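Long-range contact in glutamine cyclotransferase (Xanthomonas campestris, PDB 3MBR), which probably converts N-terminal glutamine of peptides to pyroglutamate, as a calcium-binding beta-propeller glutaminyl cyclase: residues Asp204-Leu218 and Thr221-Leu233. The protein carries 1 engineered substitution. Numbering follows the deposited sequence.
Sequences DVLNGIAFDAEHDRL and TGKRWPMLYEIRL. With CA (calcium ion), chain B.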
loop_
_atom_site.group_PDB
_atom_site.type_symbol
_atom_site.label_atom_id
_atom_site.label_comp_id
_atom_site.label_asym_id
_atom_site.label_seq_id
_atom_site.Cartn_x
_atom_site.Cartn_y
_atom_site.Cartn_z
ATOM N N ASP A 204 0.867 -4.443 -14.838
ATOM C CA ASP A 204 2.038 -4.155 -13.953
ATOM C C ASP A 204 1.999 -2.768 -13.267
ATOM O O ASP A 204 2.905 -1.889 -13.489
ATOM C CB ASP A 204 3.369 -4.393 -14.748
ATOM C CG ASP A 204 3.530 -5.829 -15.283
ATOM O OD1 ASP A 204 4.605 -6.124 -15.925
ATOM O OD2 ASP A 204 2.607 -6.678 -15.111
ATOM N N VAL A 205 0.915 -2.538 -12.510
ATOM C CA VAL A 205 0.659 -1.251 -11.910
ATOM C C VAL A 205 1.513 -1.136 -10.661
ATOM O O VAL A 205 1.863 -2.149 -9.976
ATOM C CB VAL A 205 -0.797 -1.043 -11.484
ATOM C CG1 VAL A 205 -1.734 -0.805 -12.721
ATOM C CG2 VAL A 205 -1.306 -2.165 -10.631
ATOM N N LEU A 206 1.838 0.110 -10.283
ATOM C CA LEU A 206 2.410 0.401 -8.944
ATOM C C LEU A 206 1.402 -0.086 -7.922
ATOM O O LEU A 206 0.173 0.156 -8.078
ATOM C CB LEU A 206 2.671 1.928 -8.825
ATOM C CG LEU A 206 3.635 2.347 -7.675
ATOM C CD1 LEU A 206 4.286 3.713 -7.939
ATOM C CD2 LEU A 206 3.002 2.415 -6.310
ATOM N N ASN A 207 1.864 -0.772 -6.907
ATOM C CA ASN A 207 0.903 -1.325 -5.959
ATOM C C ASN A 207 1.524 -1.493 -4.597
ATOM O O ASN A 207 0.916 -2.098 -3.707
ATOM C CB ASN A 207 0.320 -2.641 -6.476
ATOM C CG ASN A 207 -1.077 -2.812 -6.123
ATOM O OD1 ASN A 207 -1.806 -3.249 -7.017
ATOM N ND2 ASN A 207 -1.443 -2.662 -4.872
ATOM N N GLY A 208 2.739 -0.985 -4.365
ATOM C CA GLY A 208 3.382 -1.151 -3.057
ATOM C C GLY A 208 4.077 0.157 -2.728
ATOM O O GLY A 208 4.911 0.600 -3.566
ATOM N N ILE A 209 3.750 0.767 -1.618
ATOM C CA ILE A 209 4.419 1.976 -1.156
ATOM C C ILE A 209 4.803 1.691 0.292
ATOM O O ILE A 209 3.882 1.431 1.101
ATOM C CB ILE A 209 3.522 3.238 -1.229
ATOM C CG1 ILE A 209 3.021 3.450 -2.676
ATOM C CG2 ILE A 209 4.356 4.412 -0.720
ATOM C CD1 ILE A 209 1.874 4.474 -2.735
ATOM N N ALA A 210 6.078 1.724 0.637
ATOM C CA ALA A 210 6.487 1.395 1.994
ATOM C C ALA A 210 7.434 2.481 2.573
ATOM O O ALA A 210 8.385 2.843 1.893
ATOM C CB ALA A 210 7.173 0.040 2.075
ATOM N N PHE A 211 7.241 2.906 3.784
ATOM C CA PHE A 211 8.068 3.917 4.362
ATOM C C PHE A 211 8.827 3.356 5.566
ATOM O O PHE A 211 8.230 2.696 6.473
ATOM C CB PHE A 211 7.181 5.091 4.808
ATOM C CG PHE A 211 7.966 6.221 5.344
ATOM C CD1 PHE A 211 8.936 6.847 4.582
ATOM C CD2 PHE A 211 7.713 6.703 6.633
ATOM C CE1 PHE A 211 9.668 7.945 5.067
ATOM C CE2 PHE A 211 8.419 7.856 7.120
ATOM C CZ PHE A 211 9.392 8.430 6.351
ATOM N N ASP A 212 10.148 3.524 5.541
ATOM C CA ASP A 212 11.031 3.200 6.674
ATOM C C ASP A 212 11.160 4.489 7.466
ATOM O O ASP A 212 11.907 5.376 7.053
ATOM C CB ASP A 212 12.374 2.763 6.079
ATOM C CG ASP A 212 13.503 2.718 7.106
ATOM O OD1 ASP A 212 14.644 2.425 6.665
ATOM O OD2 ASP A 212 13.289 2.956 8.315
ATOM N N ALA A 213 10.387 4.610 8.582
ATOM C CA ALA A 213 10.440 5.871 9.265
ATOM C C ALA A 213 11.724 6.095 10.015
ATOM O O ALA A 213 12.115 7.272 10.218
ATOM C CB ALA A 213 9.220 6.056 10.209
ATOM N N GLU A 214 12.402 5.002 10.405
ATOM C CA GLU A 214 13.637 5.219 11.196
ATOM C C GLU A 214 14.721 5.942 10.369
ATOM O O GLU A 214 15.508 6.754 10.860
ATOM C CB GLU A 214 14.121 3.857 11.678
ATOM C CG GLU A 214 15.434 3.923 12.442
ATOM C CD GLU A 214 15.914 2.594 12.957
ATOM O OE1 GLU A 214 17.050 2.592 13.559
ATOM O OE2 GLU A 214 15.173 1.578 12.791
ATOM N N HIS A 215 14.799 5.582 9.093
ATOM C CA HIS A 215 15.842 6.137 8.247
ATOM C C HIS A 215 15.318 7.061 7.167
ATOM O O HIS A 215 16.112 7.529 6.374
ATOM C CB HIS A 215 16.678 5.029 7.592
ATOM C CG HIS A 215 17.207 4.032 8.561
ATOM N ND1 HIS A 215 16.615 2.793 8.762
ATOM C CD2 HIS A 215 18.281 4.081 9.411
ATOM C CE1 HIS A 215 17.302 2.132 9.683
ATOM N NE2 HIS A 215 18.306 2.890 10.104
ATOM N N ASP A 216 13.990 7.333 7.180
ATOM C CA ASP A 216 13.301 8.201 6.227
ATOM C C ASP A 216 13.537 7.718 4.813
ATOM O O ASP A 216 13.982 8.502 3.975
ATOM C CB ASP A 216 13.786 9.671 6.426
ATOM C CG ASP A 216 12.991 10.701 5.573
ATOM O OD1 ASP A 216 11.865 10.421 5.073
ATOM O OD2 ASP A 216 13.549 11.811 5.433
ATOM N N ARG A 217 13.217 6.458 4.554
ATOM C CA ARG A 217 13.345 5.917 3.183
ATOM C C ARG A 217 11.965 5.541 2.674
ATOM O O ARG A 217 11.254 4.750 3.351
ATOM C CB ARG A 217 14.259 4.675 3.173
ATOM C CG ARG A 217 15.671 4.952 3.739
ATOM C CD ARG A 217 16.593 3.781 3.526
ATOM N NE ARG A 217 16.166 2.630 4.297
ATOM C CZ ARG A 217 16.678 1.404 4.157
ATOM N NH1 ARG A 217 17.712 1.192 3.289
ATOM N NH2 ARG A 217 16.231 0.428 4.908
ATOM N N LEU A 218 11.661 5.939 1.453
ATOM C CA LEU A 218 10.384 5.656 0.818
ATOM C C LEU A 218 10.628 4.672 -0.313
ATOM O O LEU A 218 11.471 4.957 -1.191
ATOM C CB LEU A 218 9.788 6.966 0.310
ATOM C CG LEU A 218 8.388 6.794 -0.297
ATOM C CD1 LEU A 218 7.412 6.249 0.685
ATOM C CD2 LEU A 218 7.916 8.185 -0.827
ATOM N N THR A 221 7.097 -0.256 -5.433
ATOM C CA THR A 221 7.208 -1.293 -6.448
ATOM C C THR A 221 5.815 -1.643 -6.939
ATOM O O THR A 221 4.834 -0.962 -6.587
ATOM C CB THR A 221 7.945 -2.543 -5.930
ATOM O OG1 THR A 221 8.323 -3.369 -7.059
ATOM C CG2 THR A 221 7.181 -3.382 -4.918
ATOM N N GLY A 222 5.693 -2.619 -7.829
ATOM C CA GLY A 222 4.378 -2.958 -8.370
ATOM C C GLY A 222 4.361 -4.341 -8.956
ATOM O O GLY A 222 5.367 -5.113 -8.843
ATOM N N LYS A 223 3.199 -4.701 -9.495
ATOM C CA LYS A 223 2.949 -6.069 -9.905
ATOM C C LYS A 223 3.923 -6.482 -10.960
ATOM O O LYS A 223 4.027 -5.884 -12.028
ATOM C CB LYS A 223 1.524 -6.221 -10.466
ATOM C CG LYS A 223 0.459 -5.896 -9.383
ATOM C CD LYS A 223 -0.943 -6.320 -9.921
ATOM C CE LYS A 223 -2.013 -5.975 -8.925
ATOM N NZ LYS A 223 -1.999 -6.704 -7.745
ATOM N N ARG A 224 4.739 -7.548 -10.671
ATOM C CA ARG A 224 5.684 -8.102 -11.640
ATOM C C ARG A 224 6.822 -7.115 -12.010
ATOM O O ARG A 224 7.573 -7.345 -12.960
ATOM C CB ARG A 224 5.022 -8.619 -12.925
ATOM C CG ARG A 224 3.976 -9.694 -12.523
ATOM C CD ARG A 224 3.718 -10.647 -13.565
ATOM N NE ARG A 224 2.968 -10.044 -14.594
ATOM C CZ ARG A 224 2.933 -10.594 -15.822
ATOM N NH1 ARG A 224 3.634 -11.770 -16.117
ATOM N NH2 ARG A 224 2.211 -10.027 -16.798
ATOM N N TRP A 225 6.970 -6.054 -11.209
ATOM C CA TRP A 225 8.080 -5.115 -11.515
ATOM C C TRP A 225 9.427 -5.838 -11.299
ATOM O O TRP A 225 9.592 -6.594 -10.339
ATOM C CB TRP A 225 8.066 -3.899 -10.631
ATOM C CG TRP A 225 7.006 -2.897 -11.000
ATOM C CD1 TRP A 225 5.809 -3.107 -11.639
ATOM C CD2 TRP A 225 7.031 -1.512 -10.641
ATOM N NE1 TRP A 225 5.099 -1.917 -11.702
ATOM C CE2 TRP A 225 5.828 -0.936 -11.109
ATOM C CE3 TRP A 225 7.934 -0.713 -9.934
ATOM C CZ2 TRP A 225 5.490 0.436 -10.883
ATOM C CZ3 TRP A 225 7.632 0.648 -9.721
ATOM C CH2 TRP A 225 6.451 1.203 -10.180
ATOM N N PRO A 226 10.439 -5.524 -12.129
ATOM C CA PRO A 226 11.758 -6.171 -11.968
ATOM C C PRO A 226 12.565 -5.486 -10.870
ATOM O O PRO A 226 13.593 -6.054 -10.429
ATOM C CB PRO A 226 12.444 -5.985 -13.329
ATOM C CG PRO A 226 11.816 -4.698 -13.831
ATOM C CD PRO A 226 10.364 -4.757 -13.374
ATOM N N MET A 227 12.120 -4.335 -10.386
ATOM C CA MET A 227 12.839 -3.554 -9.399
ATOM C C MET A 227 11.884 -2.941 -8.403
ATOM O O MET A 227 10.696 -2.790 -8.635
ATOM C CB MET A 227 13.605 -2.394 -10.067
ATOM C CG MET A 227 14.753 -2.891 -11.006
ATOM S SD MET A 227 15.722 -1.641 -11.746
ATOM C CE MET A 227 14.751 -1.369 -13.259
ATOM N N LEU A 228 12.475 -2.640 -7.276
ATOM C CA LEU A 228 11.873 -1.865 -6.211
ATOM C C LEU A 228 12.730 -0.608 -6.090
ATOM O O LEU A 228 13.969 -0.722 -6.082
ATOM C CB LEU A 228 11.765 -2.711 -4.913
ATOM C CG LEU A 228 11.321 -1.989 -3.624
ATOM C CD1 LEU A 228 10.480 -2.849 -2.818
ATOM C CD2 LEU A 228 12.545 -1.462 -2.915
ATOM N N TYR A 229 12.105 0.539 -5.977
ATOM C CA TYR A 229 12.873 1.820 -5.972
ATOM C C TYR A 229 12.788 2.511 -4.649
ATOM O O TYR A 229 11.721 2.634 -4.074
ATOM C CB TYR A 229 12.294 2.791 -6.979
ATOM C CG TYR A 229 12.368 2.271 -8.399
ATOM C CD1 TYR A 229 11.300 1.534 -8.944
ATOM C CD2 TYR A 229 13.450 2.522 -9.194
ATOM C CE1 TYR A 229 11.342 1.062 -10.229
ATOM C CE2 TYR A 229 13.482 2.066 -10.510
ATOM C CZ TYR A 229 12.448 1.276 -11.001
ATOM O OH TYR A 229 12.477 0.863 -12.308
ATOM N N GLU A 230 13.925 2.975 -4.139
ATOM C CA GLU A 230 13.928 3.950 -3.028
ATOM C C GLU A 230 13.926 5.307 -3.703
ATOM O O GLU A 230 14.779 5.589 -4.534
ATOM C CB GLU A 230 15.223 3.769 -2.180
ATOM C CG GLU A 230 15.308 4.754 -1.029
ATOM C CD GLU A 230 16.548 4.544 -0.182
ATOM O OE1 GLU A 230 16.842 5.459 0.602
ATOM O OE2 GLU A 230 17.192 3.476 -0.300
ATOM N N ILE A 231 12.985 6.148 -3.316
ATOM C CA ILE A 231 12.838 7.490 -3.917
ATOM C C ILE A 231 12.844 8.565 -2.799
ATOM O O ILE A 231 12.389 8.306 -1.696
ATOM C CB ILE A 231 11.575 7.571 -4.749
ATOM C CG1 ILE A 231 10.337 7.418 -3.926
ATOM C CG2 ILE A 231 11.562 6.594 -5.941
ATOM C CD1 ILE A 231 9.055 7.749 -4.734
ATOM N N ARG A 232 13.407 9.717 -3.147
ATOM C CA ARG A 232 13.409 10.819 -2.210
ATOM C C ARG A 232 12.549 11.953 -2.815
ATOM O O ARG A 232 12.797 12.345 -3.952
ATOM C CB ARG A 232 14.859 11.273 -1.956
ATOM C CG ARG A 232 15.012 12.246 -0.710
ATOM C CD ARG A 232 15.254 11.336 0.529
ATOM N NE ARG A 232 16.582 10.690 0.539
ATOM C CZ ARG A 232 16.909 9.353 0.671
ATOM N NH1 ARG A 232 16.007 8.216 0.835
ATOM N NH2 ARG A 232 18.273 9.222 0.646
ATOM N N LEU A 233 11.517 12.428 -2.126
ATOM C CA LEU A 233 10.660 13.500 -2.642
ATOM C C LEU A 233 11.372 14.850 -2.554
ATOM O O LEU A 233 12.082 15.126 -1.560
ATOM C CB LEU A 233 9.381 13.606 -1.850
ATOM C CG LEU A 233 8.557 12.271 -1.840
ATOM C CD1 LEU A 233 7.193 12.534 -1.218
ATOM C CD2 LEU A 233 8.388 11.698 -3.291
HETATM CA CA CA B . 1.998 0.490 2.078
HETATM O O HOH W 1 7.322 -5.676 -15.255
HETATM O O HOH W 2 0.823 -7.317 -17.050
HETATM O O HOH W 3 13.259 8.302 0.720
HETATM O O HOH W 4 0.598 -0.639 3.705
#
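Trp225 and Thr221 meet Asp204 to Gly208 at one end of a beta-propeller blade, an antiparallel sheet of strands 206-212, 217-222, 227-233 and 9-16. Backbone bonds set the register. Thr221 O takes Asn207 N on an in-plane lone pair at 3.0 Å, nearly straight at 173°, and Gly208 N from above the carbonyl plane, marking a classic beta bulge. Further on, Lys223 N reaches Val205 O, and a type II turn runs from Gly222 to Trp225. Where strands 217-222 and 227-233 pair, Ile231 N donates to Leu218 O nearly along the C=O axis.

Trp225 NE1 donates a 2.8 Å hydrogen bond to Asp204 O, which lies near the indole plane, although the donor stands above the carbonyl plane. Leu206 CB packs 3.8 Å from Trp225 CZ2, and Gly222 N lies above one indole face, displaced toward the rim.

Asp204 OD2 forms a long, weak salt bridge to Arg224 NE (3.4 Å), the two planes nearly perpendicular at 88°; one water joins Asp204 OD2 to Arg224 NH2. Lys223 passes Asn207 OD1 with its CE, while its NZ salt-bridges Glu24. Glu230 CG lies anti to the backbone N (chi1 179°), and the extended chain carries the carboxylate out to Arg217. There Glu230 OE1 lies against the aliphatic CG and CD but receives Arg232 NH1 in a 2.9 Å salt bridge; Glu230 OE2 is hydrogen-bonded to Tyr15 OH.

Leu218 CD2 rests against Ile231 CG1. Inward, strand 206-212 reaches the central calcium, bound also by Leu26, Glu154, Leu155 and Glu156, with Ile209 O at 2.3 Å.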